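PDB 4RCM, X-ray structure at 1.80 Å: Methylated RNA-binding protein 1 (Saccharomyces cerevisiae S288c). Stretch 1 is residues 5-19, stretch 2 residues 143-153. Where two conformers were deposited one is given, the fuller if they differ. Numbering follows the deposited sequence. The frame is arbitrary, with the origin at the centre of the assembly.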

# COMPACT_ATOMS: atom_id res chain seq x y z
N ILE A 5 -9.28 8.94 6.60
CA ILE A 5 -8.79 8.35 7.86
C ILE A 5 -7.31 8.67 8.01
O ILE A 5 -6.53 8.29 7.19
N ILE A 6 -6.96 9.40 9.05
CA ILE A 6 -5.59 9.64 9.44
C ILE A 6 -5.49 9.38 10.93
O ILE A 6 -6.23 9.99 11.74
N PRO A 7 -4.63 8.45 11.32
CA PRO A 7 -4.59 8.11 12.73
C PRO A 7 -3.79 9.14 13.53
O PRO A 7 -2.91 9.79 12.98
N PRO A 8 -4.12 9.29 14.82
CA PRO A 8 -3.44 10.25 15.65
C PRO A 8 -2.02 9.83 15.98
O PRO A 8 -1.18 10.68 16.22
N TRP A 9 -1.74 8.52 15.97
CA TRP A 9 -0.40 7.99 16.23
C TRP A 9 -0.09 6.88 15.23
O TRP A 9 -0.91 6.03 14.99
N LEU A 10 1.10 6.91 14.64
CA LEU A 10 1.59 5.82 13.79
C LEU A 10 3.10 5.84 13.88
O LEU A 10 3.72 6.83 13.55
N ASN A 11 3.70 4.76 14.37
CA ASN A 11 5.12 4.65 14.52
C ASN A 11 5.61 3.52 13.69
O ASN A 11 5.07 2.44 13.78
N ILE A 12 6.66 3.78 12.89
CA ILE A 12 7.23 2.80 12.01
C ILE A 12 8.73 2.69 12.30
O ILE A 12 9.52 3.57 11.89
N PRO A 13 9.13 1.60 13.00
CA PRO A 13 10.49 1.37 13.44
C PRO A 13 11.48 0.86 12.41
O PRO A 13 11.12 0.44 11.27
N GLU A 14 12.73 0.95 12.85
CA GLU A 14 13.88 0.67 12.06
C GLU A 14 13.67 -0.74 11.55
O GLU A 14 13.04 -1.55 12.22
N ASN A 15 14.11 -0.95 10.32
CA ASN A 15 14.05 -2.23 9.63
C ASN A 15 12.67 -2.56 9.06
O ASN A 15 12.49 -3.61 8.48
N SER A 16 11.69 -1.67 9.24
CA SER A 16 10.41 -1.78 8.52
C SER A 16 10.61 -1.58 7.02
O SER A 16 11.60 -0.99 6.63
N ARG A 17 9.64 -2.05 6.21
CA ARG A 17 9.78 -2.15 4.77
C ARG A 17 8.56 -1.60 4.07
O ARG A 17 7.47 -1.69 4.62
N PHE A 18 8.77 -0.92 2.93
CA PHE A 18 7.72 -0.22 2.18
C PHE A 18 7.68 -0.73 0.75
O PHE A 18 8.72 -0.74 0.07
N PHE A 19 6.49 -1.05 0.27
CA PHE A 19 6.28 -1.46 -1.13
C PHE A 19 5.11 -0.74 -1.71
O PHE A 19 4.15 -0.42 -1.00
N ILE A 143 12.74 7.16 2.38
CA ILE A 143 11.78 7.73 1.43
C ILE A 143 10.37 7.34 1.89
O ILE A 143 9.44 8.18 1.91
N GLY A 144 10.16 6.07 2.25
CA GLY A 144 8.85 5.67 2.72
C GLY A 144 8.33 6.48 3.89
O GLY A 144 7.14 6.87 3.93
N ILE A 145 9.23 6.76 4.84
CA ILE A 145 8.85 7.52 6.01
C ILE A 145 8.43 8.92 5.59
O ILE A 145 7.42 9.50 6.07
N SER A 146 9.21 9.51 4.71
CA SER A 146 8.85 10.89 4.27
C SER A 146 7.49 10.88 3.53
O SER A 146 6.70 11.81 3.68
N ILE A 147 7.19 9.83 2.76
CA ILE A 147 5.87 9.74 2.12
C ILE A 147 4.74 9.53 3.17
O ILE A 147 3.68 10.16 3.08
N ILE A 148 4.95 8.68 4.17
CA ILE A 148 3.96 8.55 5.26
C ILE A 148 3.65 9.91 5.85
O ILE A 148 2.49 10.21 6.09
N ASN A 149 4.69 10.74 6.03
CA ASN A 149 4.50 12.04 6.70
C ASN A 149 3.67 13.00 5.87
O ASN A 149 2.90 13.82 6.43
N LEU A 150 3.79 12.89 4.55
CA LEU A 150 2.92 13.66 3.66
C LEU A 150 1.48 13.13 3.77
O LEU A 150 0.53 13.90 3.83
N PHE A 151 1.33 11.81 3.85
CA PHE A 151 -0.01 11.21 3.96
C PHE A 151 -0.70 11.64 5.29
O PHE A 151 -1.94 11.75 5.32
N LYS A 152 0.09 11.83 6.35
CA LYS A 152 -0.40 12.21 7.69
C LYS A 152 -0.78 13.69 7.78
O LYS A 152 -1.25 14.15 8.82
N THR A 153 -0.52 14.47 6.74
CA THR A 153 -0.79 15.90 6.86
C THR A 153 -2.29 16.17 6.78
O THR A 153 -2.96 15.74 5.85

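The N-terminal segment, largely loop, with a type II turn from Pro-13 to Ser-16, until the strand beginning at Arg-17, lies against the helix of the second stretch through a mostly apolar contact that buries 477 Å² in all. Ile-6, Leu-10, Ile-12 and Phe-18 all direct their CA-to-CB bonds toward the helix, whereas Trp-9, Asn-11 and Pro-13 point away, so that, from Trp-9 to Pro-13, side chains alternate between pointing away and pointing in.

The aliphatic contacts gather round Ile-148, which also points in. With both chi angles m, it meets Leu-10 (t, p) at 4.1 Å between its CG2 and Leu-10 CD2, and Ile-12 (m, t) at 4.0 Å between its CG1 and Ile-12 CD1. One turn earlier, Ile-145 leaves its backbone sideways, but its m, m rotamer brings the end nearer: its CD1 lies 3.9 Å from both Ile-12 CB and Phe-18 CZ. Branched side chains suit such a surface, filling it without polar groups that need partners. Ile-6 (m, t) packs over backbone rather than side chains, with CG2 3.9 Å from Lys-152 O and CD1 3.9 Å from Thr-153 O.

The aromatic contact depends on a glycine. Phe-18 (chi1 m) lays one ring face over Gly-144, whose CA sits 3.8 Å from the ring centroid, only 7° off the normal, in a CH-pi interaction. An ideal CB on Gly-144 would fall 2.4 Å from Phe-18 CD2, a clash, so the absent side chain permits this close approach. Phe-18 CE1 also reaches Ile-148 CG1 at 4.0 Å.

Polar contact is concentrated in Lys-152. Its long chain, m at chi1 and off-well at chi3, carries NZ to Leu-10 O, where it donates a 3.1 Å hydrogen bond, the only one between the stretches. The methylenes are useful too: CE packs 3.9 Å from Leu-10 CB.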

# COMPACT_ATOMS: atom_id res chain seq x y z
CB ILE A 5 -9.03 6.83 7.92
CG1 ILE A 5 -10.54 6.54 7.88
CG2 ILE A 5 -8.42 6.23 9.17
CD1 ILE A 5 -10.89 5.13 7.53
CB ILE A 6 -5.14 11.09 9.23
CG1 ILE A 6 -5.07 11.44 7.75
CG2 ILE A 6 -3.77 11.30 9.88
CD1 ILE A 6 -5.09 12.93 7.50
CB PRO A 7 -3.88 6.75 12.73
CG PRO A 7 -2.98 6.84 11.59
CD PRO A 7 -3.59 7.74 10.57
CB PRO A 8 -4.32 10.31 16.90
CG PRO A 8 -4.87 8.91 17.04
CD PRO A 8 -5.12 8.51 15.59
CB TRP A 9 -0.35 7.42 17.66
CG TRP A 9 0.94 6.90 18.08
CD1 TRP A 9 1.32 5.59 18.13
CD2 TRP A 9 2.06 7.66 18.55
NE1 TRP A 9 2.61 5.48 18.59
CE2 TRP A 9 3.09 6.73 18.85
CE3 TRP A 9 2.32 9.04 18.70
CZ2 TRP A 9 4.34 7.14 19.32
CZ3 TRP A 9 3.55 9.44 19.17
CH2 TRP A 9 4.56 8.49 19.48
CB LEU A 10 1.08 5.99 12.34
CG LEU A 10 1.64 5.03 11.30
CD1 LEU A 10 1.31 3.59 11.68
CD2 LEU A 10 1.05 5.37 9.96
CB ASN A 11 5.52 4.35 15.99
CG ASN A 11 7.02 4.27 16.17
OD1 ASN A 11 7.59 3.20 16.18
ND2 ASN A 11 7.66 5.41 16.14
CB ILE A 12 6.97 3.15 10.51
CG1 ILE A 12 5.48 3.33 10.26
CG2 ILE A 12 7.59 2.10 9.59
CD1 ILE A 12 5.17 3.66 8.84
CB PRO A 13 10.35 0.32 14.54
CG PRO A 13 9.02 -0.27 14.42
CD PRO A 13 8.16 0.68 13.63
CB GLU A 14 15.17 0.74 12.94
CG GLU A 14 16.49 0.62 12.17
CD GLU A 14 17.67 0.15 13.08
OE1 GLU A 14 17.60 0.38 14.31
OE2 GLU A 14 18.67 -0.44 12.55
CB ASN A 15 14.55 -3.35 10.53
CG ASN A 15 16.00 -3.20 10.93
OD1 ASN A 15 16.82 -2.79 10.15
ND2 ASN A 15 16.34 -3.60 12.15
CB SER A 16 9.41 -0.74 9.00
OG SER A 16 9.07 -1.00 10.34
CB ARG A 17 10.12 -3.60 4.38
CG ARG A 17 11.56 -3.92 4.80
CD ARG A 17 11.98 -5.35 4.53
NE ARG A 17 12.23 -5.55 3.12
CZ ARG A 17 12.63 -6.70 2.58
NH1 ARG A 17 12.83 -7.75 3.35
NH2 ARG A 17 12.84 -6.78 1.27
CB PHE A 18 8.00 1.28 2.12
CG PHE A 18 8.00 1.95 3.45
CD1 PHE A 18 6.84 2.45 3.99
CD2 PHE A 18 9.19 2.09 4.17
CE1 PHE A 18 6.84 3.04 5.23
CE2 PHE A 18 9.20 2.71 5.41
CZ PHE A 18 8.02 3.21 5.93
CB PHE A 19 5.97 -2.94 -1.22
CG PHE A 19 7.03 -3.80 -0.64
CD1 PHE A 19 6.99 -4.13 0.70
CD2 PHE A 19 8.05 -4.28 -1.43
CE1 PHE A 19 7.96 -4.92 1.27
CE2 PHE A 19 9.02 -5.09 -0.88
CZ PHE A 19 8.98 -5.41 0.46
CB ILE A 143 11.95 7.17 -0.02
CG1 ILE A 143 13.40 7.27 -0.55
CG2 ILE A 143 11.00 7.88 -0.98
CD1 ILE A 143 13.96 8.63 -0.50
CB ILE A 145 10.03 7.61 7.04
CG1 ILE A 145 10.25 6.26 7.73
CG2 ILE A 145 9.76 8.69 8.05
CD1 ILE A 145 9.11 5.83 8.64
CB SER A 146 9.95 11.50 3.40
OG SER A 146 10.02 10.84 2.15
CB ILE A 147 5.83 8.74 0.96
CG1 ILE A 147 6.82 9.14 -0.14
CG2 ILE A 147 4.45 8.78 0.29
CD1 ILE A 147 7.27 7.99 -1.02
CB ILE A 148 4.41 7.59 6.38
CG1 ILE A 148 4.50 6.18 5.84
CG2 ILE A 148 3.45 7.62 7.55
CD1 ILE A 148 3.13 5.56 5.48
CB ASN A 149 5.84 12.68 7.09
CG ASN A 149 6.49 12.01 8.30
OD1 ASN A 149 5.80 11.49 9.20
ND2 ASN A 149 7.81 11.99 8.30
CB LEU A 150 3.46 13.61 2.22
CG LEU A 150 2.79 14.37 1.11
CD1 LEU A 150 2.98 15.89 1.25
CD2 LEU A 150 3.30 13.90 -0.27
CB PHE A 151 0.03 9.67 3.84
CG PHE A 151 -0.15 9.13 2.43
CD1 PHE A 151 -1.44 8.91 1.89
CD2 PHE A 151 0.94 8.80 1.64
CE1 PHE A 151 -1.63 8.41 0.60
CE2 PHE A 151 0.77 8.32 0.33
CZ PHE A 151 -0.52 8.10 -0.19
CB LYS A 152 0.66 11.90 8.81
CG LYS A 152 0.69 10.46 9.27
CD LYS A 152 2.01 10.07 9.93
CE LYS A 152 1.93 9.69 11.39
NZ LYS A 152 3.26 9.48 12.05
CB THR A 153 -0.08 16.70 5.78
OG1 THR A 153 1.32 16.43 5.84
CG2 THR A 153 -0.32 18.23 5.99